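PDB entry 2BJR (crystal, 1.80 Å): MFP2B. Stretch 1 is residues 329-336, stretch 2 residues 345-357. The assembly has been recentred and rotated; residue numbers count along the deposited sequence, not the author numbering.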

ATOM      1  N   ASP A 329      17.150  -2.087   8.254  1.00 18.63           N
ATOM      2  CA  ASP A 329      16.671  -1.251   9.326  1.00 19.81           C
ATOM      3  C   ASP A 329      17.833  -0.318   9.663  1.00 19.71           C
ATOM      4  O   ASP A 329      18.825  -0.745  10.253  1.00 21.11           O
ATOM      5  N   ILE A 330      17.705   0.923   9.238  1.00 20.33           N
ATOM      6  CA  ILE A 330      18.789   1.880   9.325  1.00 22.69           C
ATOM      7  C   ILE A 330      19.063   2.181  10.806  1.00 23.00           C
ATOM      8  O   ILE A 330      20.197   2.153  11.232  1.00 23.30           O
ATOM      9  N   ARG A 331      18.015   2.454  11.578  1.00 24.54           N
ATOM     10  CA  ARG A 331      18.226   2.885  12.963  1.00 26.92           C
ATOM     11  C   ARG A 331      18.932   1.783  13.772  1.00 27.16           C
ATOM     12  O   ARG A 331      19.742   2.065  14.661  1.00 27.71           O
ATOM     13  N   ASN A 332      18.663   0.528  13.449  1.00 26.22           N
ATOM     14  CA  ASN A 332      19.156  -0.592  14.230  1.00 26.78           C
ATOM     15  C   ASN A 332      20.366  -1.264  13.560  1.00 25.21           C
ATOM     16  O   ASN A 332      20.832  -2.319  13.981  1.00 24.61           O
ATOM     17  N   GLU A 333      20.894  -0.627  12.510  1.00 24.07           N
ATOM     18  CA  GLU A 333      22.005  -1.160  11.742  1.00 23.00           C
ATOM     19  C   GLU A 333      21.912  -2.665  11.463  1.00 22.49           C
ATOM     20  O   GLU A 333      22.753  -3.462  11.920  1.00 22.42           O
ATOM     21  N   ARG A 334      20.881  -3.069  10.728  1.00 20.12           N
ATOM     22  CA  ARG A 334      20.740  -4.452  10.306  1.00 19.30           C
ATOM     23  C   ARG A 334      20.316  -4.449   8.836  1.00 19.46           C
ATOM     24  O   ARG A 334      19.617  -3.527   8.407  1.00 18.77           O
ATOM     25  N   ALA A 335      20.750  -5.438   8.090  1.00 18.14           N
ATOM     26  CA  ALA A 335      20.337  -5.592   6.693  1.00 19.40           C
ATOM     27  C   ALA A 335      20.384  -7.053   6.321  1.00 19.29           C
ATOM     28  O   ALA A 335      21.295  -7.812   6.734  1.00 19.88           O
ATOM     29  N   THR A 336      19.396  -7.477   5.540  1.00 19.37           N
ATOM     30  CA  THR A 336      19.304  -8.875   5.131  1.00 18.80           C
ATOM     31  C   THR A 336      18.775  -9.107   3.716  1.00 19.07           C
ATOM     32  O   THR A 336      18.222  -8.206   3.099  1.00 16.98           O
ATOM     33  N   VAL A 345      22.138 -12.355   7.038  1.00 22.40           N
ATOM     34  CA  VAL A 345      22.025 -11.202   7.891  1.00 24.20           C
ATOM     35  C   VAL A 345      23.369 -10.472   8.134  1.00 25.00           C
ATOM     36  O   VAL A 345      24.348 -11.093   8.542  1.00 24.51           O
ATOM     37  N   LEU A 346      23.369  -9.155   7.921  1.00 24.64           N
ATOM     38  CA  LEU A 346      24.458  -8.253   8.277  1.00 25.62           C
ATOM     39  C   LEU A 346      24.051  -7.313   9.403  1.00 25.66           C
ATOM     40  O   LEU A 346      22.938  -6.854   9.447  1.00 24.35           O
ATOM     41  N   VAL A 347      24.965  -7.036  10.331  1.00 25.84           N
ATOM     42  CA  VAL A 347      24.724  -6.091  11.401  1.00 26.55           C
ATOM     43  C   VAL A 347      25.932  -5.193  11.640  1.00 27.42           C
ATOM     44  O   VAL A 347      27.073  -5.568  11.320  1.00 25.98           O
ATOM     45  N   GLY A 348      25.635  -4.058  12.261  1.00 27.73           N
ATOM     46  CA  GLY A 348      26.633  -3.128  12.767  1.00 29.89           C
ATOM     47  C   GLY A 348      27.426  -2.559  11.622  1.00 30.20           C
ATOM     48  O   GLY A 348      26.848  -2.176  10.625  1.00 30.32           O
ATOM     49  N   PRO A 349      28.757  -2.563  11.730  1.00 31.21           N
ATOM     50  CA  PRO A 349      29.606  -1.976  10.680  1.00 30.74           C
ATOM     51  C   PRO A 349      29.463  -2.682   9.325  1.00 29.67           C
ATOM     52  O   PRO A 349      29.730  -2.090   8.267  1.00 29.82           O
ATOM     53  N   ALA A 350      29.083  -3.948   9.357  1.00 27.97           N
ATOM     54  CA  ALA A 350      28.883  -4.688   8.135  1.00 26.74           C
ATOM     55  C   ALA A 350      27.754  -4.094   7.270  1.00 25.21           C
ATOM     56  O   ALA A 350      27.712  -4.398   6.093  1.00 23.98           O
ATOM     57  N   VAL A 351      26.864  -3.267   7.824  1.00 24.53           N
ATOM     58  CA  VAL A 351      25.800  -2.653   7.001  1.00 24.32           C
ATOM     59  C   VAL A 351      26.219  -1.328   6.367  1.00 24.79           C
ATOM     60  O   VAL A 351      25.526  -0.809   5.497  1.00 23.55           O
ATOM     61  N   HIS A 352      27.366  -0.788   6.786  1.00 24.94           N
ATOM     62  CA  HIS A 352      27.790   0.517   6.298  1.00 24.97           C
ATOM     63  C   HIS A 352      28.097   0.514   4.781  1.00 24.44           C
ATOM     64  O   HIS A 352      27.995   1.564   4.173  1.00 25.03           O
ATOM     65  N   SER A 353      28.427  -0.641   4.190  1.00 24.55           N
ATOM     66  CA  SER A 353      28.584  -0.783   2.732  1.00 25.05           C
ATOM     67  C   SER A 353      27.260  -0.865   1.911  1.00 24.35           C
ATOM     68  O   SER A 353      27.294  -0.854   0.633  1.00 24.21           O
ATOM     69  N   CYS A 354      26.129  -0.972   2.609  1.00 22.61           N
ATOM     70  CA  CYS A 354      24.806  -1.078   1.964  1.00 22.54           C
ATOM     71  C   CYS A 354      24.545   0.201   1.162  1.00 20.83           C
ATOM     72  O   CYS A 354      24.992   1.269   1.551  1.00 20.64           O
HETATM   73  N   MSE A 355      23.750   0.095   0.104  1.00 19.16           N
HETATM   74  CA  MSE A 355      23.269   1.257  -0.616  1.00 20.09           C
HETATM   75  C   MSE A 355      21.751   1.313  -0.378  1.00 19.58           C
HETATM   76  O   MSE A 355      21.041   0.366  -0.687  1.00 21.15           O
ATOM     77  N   VAL A 356      21.258   2.397   0.205  1.00 18.75           N
ATOM     78  CA  VAL A 356      19.872   2.456   0.669  1.00 18.73           C
ATOM     79  C   VAL A 356      19.046   3.313  -0.281  1.00 17.47           C
ATOM     80  O   VAL A 356      19.491   4.376  -0.710  1.00 17.01           O
ATOM     81  N   LEU A 357      17.825   2.893  -0.618  1.00 16.67           N
ATOM     82  CA  LEU A 357      16.975   3.718  -1.488  1.00 15.64           C
ATOM     83  C   LEU A 357      16.473   4.897  -0.656  1.00 17.54           C
ATOM     84  O   LEU A 357      15.842   4.697   0.387  1.00 17.43           O
TER

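Glu 333 closes a type I turn with left-handed backbone angles (phi/psi 42/63) and binds stretch 2 through both its backbone and its side chain. Glu 333 O accepts a hydrogen bond from Gly 348 N (3.0 Å), while the CA-to-CB bond of Glu 333 points toward stretch 2, and with chi1 m and chi2 t the side chain brings Glu 333 OE2 to 2.9 Å from His 352 NE2. This second hydrogen bond lies near the imidazole plane, at the ring edge; the CA-to-CB bond of His 352 points sideways, and its m rotamer carries the ring end nearer to the carboxylate.

Beyond the turn, the strands pair antiparallel, with Ala 335 N to Leu 346 O at 2.9 Å and Leu 346 N to Ala 335 O at 2.7 Å. Ala 335 shares its sheet face with Leu 346, and its small side chain leaves Ala 335 CB 4.0 Å from Val 351 CG1 and 3.7 Å from Cys 354 SG. The CA-to-CB bonds of Val 351 and Cys 354, both m, point toward stretch 1; Val 351 CG2 also lies 3.9 Å from Glu 333 CB. On the other face, the extended Arg 334 places Arg 334 NH2 3.7 Å from Val 345 CG1, and Thr 336 CG2 meets Val 345 CG2 at 4.0 Å. Farther away, Ile 330 CD1 packs against Val 356 CG2 at 3.8 Å.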

ATOM      1  CB  ASP A 329      16.360  -2.131  10.506  1.00 19.44           C
ATOM      2  CG  ASP A 329      15.807  -1.355  11.702  1.00 21.84           C
ATOM      3  OD1 ASP A 329      16.069  -0.153  11.831  1.00 22.50           O
ATOM      4  OD2 ASP A 329      15.029  -1.905  12.525  1.00 23.48           O
ATOM      5  CB  ILE A 330      18.443   3.197   8.634  1.00 22.93           C
ATOM      6  CG1 ILE A 330      18.164   3.074   7.112  1.00 26.08           C
ATOM      7  CG2 ILE A 330      19.556   4.231   8.856  1.00 25.43           C
ATOM      8  CD1 ILE A 330      18.790   1.924   6.396  1.00 30.61           C
ATOM      9  CB  ARG A 331      16.915   3.292  13.619  1.00 27.46           C
ATOM     10  CG  ARG A 331      16.413   4.676  13.266  1.00 32.09           C
ATOM     11  CD  ARG A 331      15.107   5.011  14.004  1.00 37.90           C
ATOM     12  NE  ARG A 331      14.571   6.331  13.687  1.00 43.50           N
ATOM     13  CZ  ARG A 331      15.014   7.490  14.192  1.00 48.09           C
ATOM     14  NH1 ARG A 331      16.042   7.523  15.033  1.00 49.22           N
ATOM     15  NH2 ARG A 331      14.428   8.632  13.827  1.00 50.86           N
ATOM     16  CB  ASN A 332      17.996  -1.553  14.511  1.00 27.78           C
ATOM     17  CG  ASN A 332      16.854  -0.892  15.390  1.00 33.41           C
ATOM     18  OD1 ASN A 332      17.152  -0.148  16.360  1.00 39.24           O
ATOM     19  ND2 ASN A 332      15.567  -1.195  15.086  1.00 28.39           N
ATOM     20  CB  GLU A 333      23.330  -0.820  12.423  1.00 23.07           C
ATOM     21  CG  GLU A 333      23.608   0.679  12.442  1.00 24.65           C
ATOM     22  CD  GLU A 333      25.002   0.997  12.973  1.00 27.45           C
ATOM     23  OE1 GLU A 333      25.480   0.209  13.815  1.00 27.02           O
ATOM     24  OE2 GLU A 333      25.631   1.974  12.466  1.00 25.35           O
ATOM     25  CB  ARG A 334      19.641  -5.078  11.138  1.00 20.69           C
ATOM     26  CG  ARG A 334      19.526  -6.567  11.073  1.00 20.93           C
ATOM     27  CD  ARG A 334      18.699  -7.140  12.247  1.00 22.67           C
ATOM     28  NE  ARG A 334      18.688  -8.581  12.223  1.00 22.47           N
ATOM     29  CZ  ARG A 334      17.753  -9.314  11.643  1.00 23.63           C
ATOM     30  NH1 ARG A 334      16.774  -8.738  10.968  1.00 23.20           N
ATOM     31  NH2 ARG A 334      17.859 -10.628  11.668  1.00 24.22           N
ATOM     32  CB  ALA A 335      21.264  -4.774   5.779  1.00 17.93           C
ATOM     33  CB  THR A 336      18.437  -9.695   6.128  1.00 18.84           C
ATOM     34  OG1 THR A 336      17.050  -9.611   5.811  1.00 18.79           O
ATOM     35  CG2 THR A 336      18.468  -9.158   7.542  1.00 20.02           C
ATOM     36  CB  VAL A 345      21.438 -11.623   9.283  1.00 24.00           C
ATOM     37  CG1 VAL A 345      21.290 -10.448  10.204  1.00 25.14           C
ATOM     38  CG2 VAL A 345      20.111 -12.427   9.134  1.00 24.99           C
ATOM     39  CB  LEU A 346      24.893  -7.417   7.050  1.00 25.28           C
ATOM     40  CG  LEU A 346      25.192  -8.145   5.761  1.00 27.63           C
ATOM     41  CD1 LEU A 346      25.721  -7.118   4.749  1.00 28.66           C
ATOM     42  CD2 LEU A 346      26.189  -9.224   5.950  1.00 31.65           C
ATOM     43  CB  VAL A 347      24.433  -6.777  12.772  1.00 27.25           C
ATOM     44  CG1 VAL A 347      23.179  -7.605  12.677  1.00 28.38           C
ATOM     45  CG2 VAL A 347      25.641  -7.681  13.233  1.00 29.06           C
ATOM     46  CB  PRO A 349      31.054  -2.173  11.197  1.00 31.58           C
ATOM     47  CG  PRO A 349      30.966  -2.694  12.581  1.00 32.03           C
ATOM     48  CD  PRO A 349      29.535  -3.149  12.844  1.00 31.41           C
ATOM     49  CB  ALA A 350      28.606  -6.140   8.422  1.00 27.43           C
ATOM     50  CB  VAL A 351      24.453  -2.462   7.740  1.00 24.94           C
ATOM     51  CG1 VAL A 351      24.024  -3.740   8.475  1.00 23.68           C
ATOM     52  CG2 VAL A 351      24.497  -1.282   8.709  1.00 25.22           C
ATOM     53  CB  HIS A 352      28.977   1.049   7.116  1.00 25.54           C
ATOM     54  CG  HIS A 352      28.654   1.304   8.566  1.00 27.47           C
ATOM     55  ND1 HIS A 352      29.576   1.838   9.449  1.00 31.01           N
ATOM     56  CD2 HIS A 352      27.538   1.055   9.291  1.00 29.35           C
ATOM     57  CE1 HIS A 352      29.027   1.921  10.652  1.00 33.25           C
ATOM     58  NE2 HIS A 352      27.789   1.451  10.586  1.00 30.33           N
ATOM     59  CB  SER A 353      29.417  -2.012   2.373  1.00 26.17           C
ATOM     60  OG  SER A 353      28.940  -3.208   3.008  1.00 26.31           O
ATOM     61  CB  CYS A 354      23.632  -1.246   2.995  1.00 23.69           C
ATOM     62  SG  CYS A 354      23.623  -2.892   3.660  1.00 32.77           S
HETATM   63  CB  MSE A 355      23.590   1.162  -2.112  1.00 19.43           C
HETATM   64  CG  MSE A 355      25.075   0.952  -2.472  1.00 24.06           C
HETATM   65 SE   MSE A 355      25.920   2.657  -2.117  1.00 32.26          SE
HETATM   66  CE  MSE A 355      25.104   3.833  -3.351  1.00 25.55           C
ATOM     67  CB  VAL A 356      19.809   3.023   2.111  1.00 18.90           C
ATOM     68  CG1 VAL A 356      18.403   3.220   2.591  1.00 18.93           C
ATOM     69  CG2 VAL A 356      20.527   2.120   3.008  1.00 18.65           C
ATOM     70  CB  LEU A 357      15.771   2.921  -2.048  1.00 15.25           C
ATOM     71  CG  LEU A 357      14.843   3.822  -2.891  1.00 16.37           C
ATOM     72  CD1 LEU A 357      15.599   4.341  -4.138  1.00 13.38           C
ATOM     73  CD2 LEU A 357      13.576   3.134  -3.271  1.00 14.97           C
TER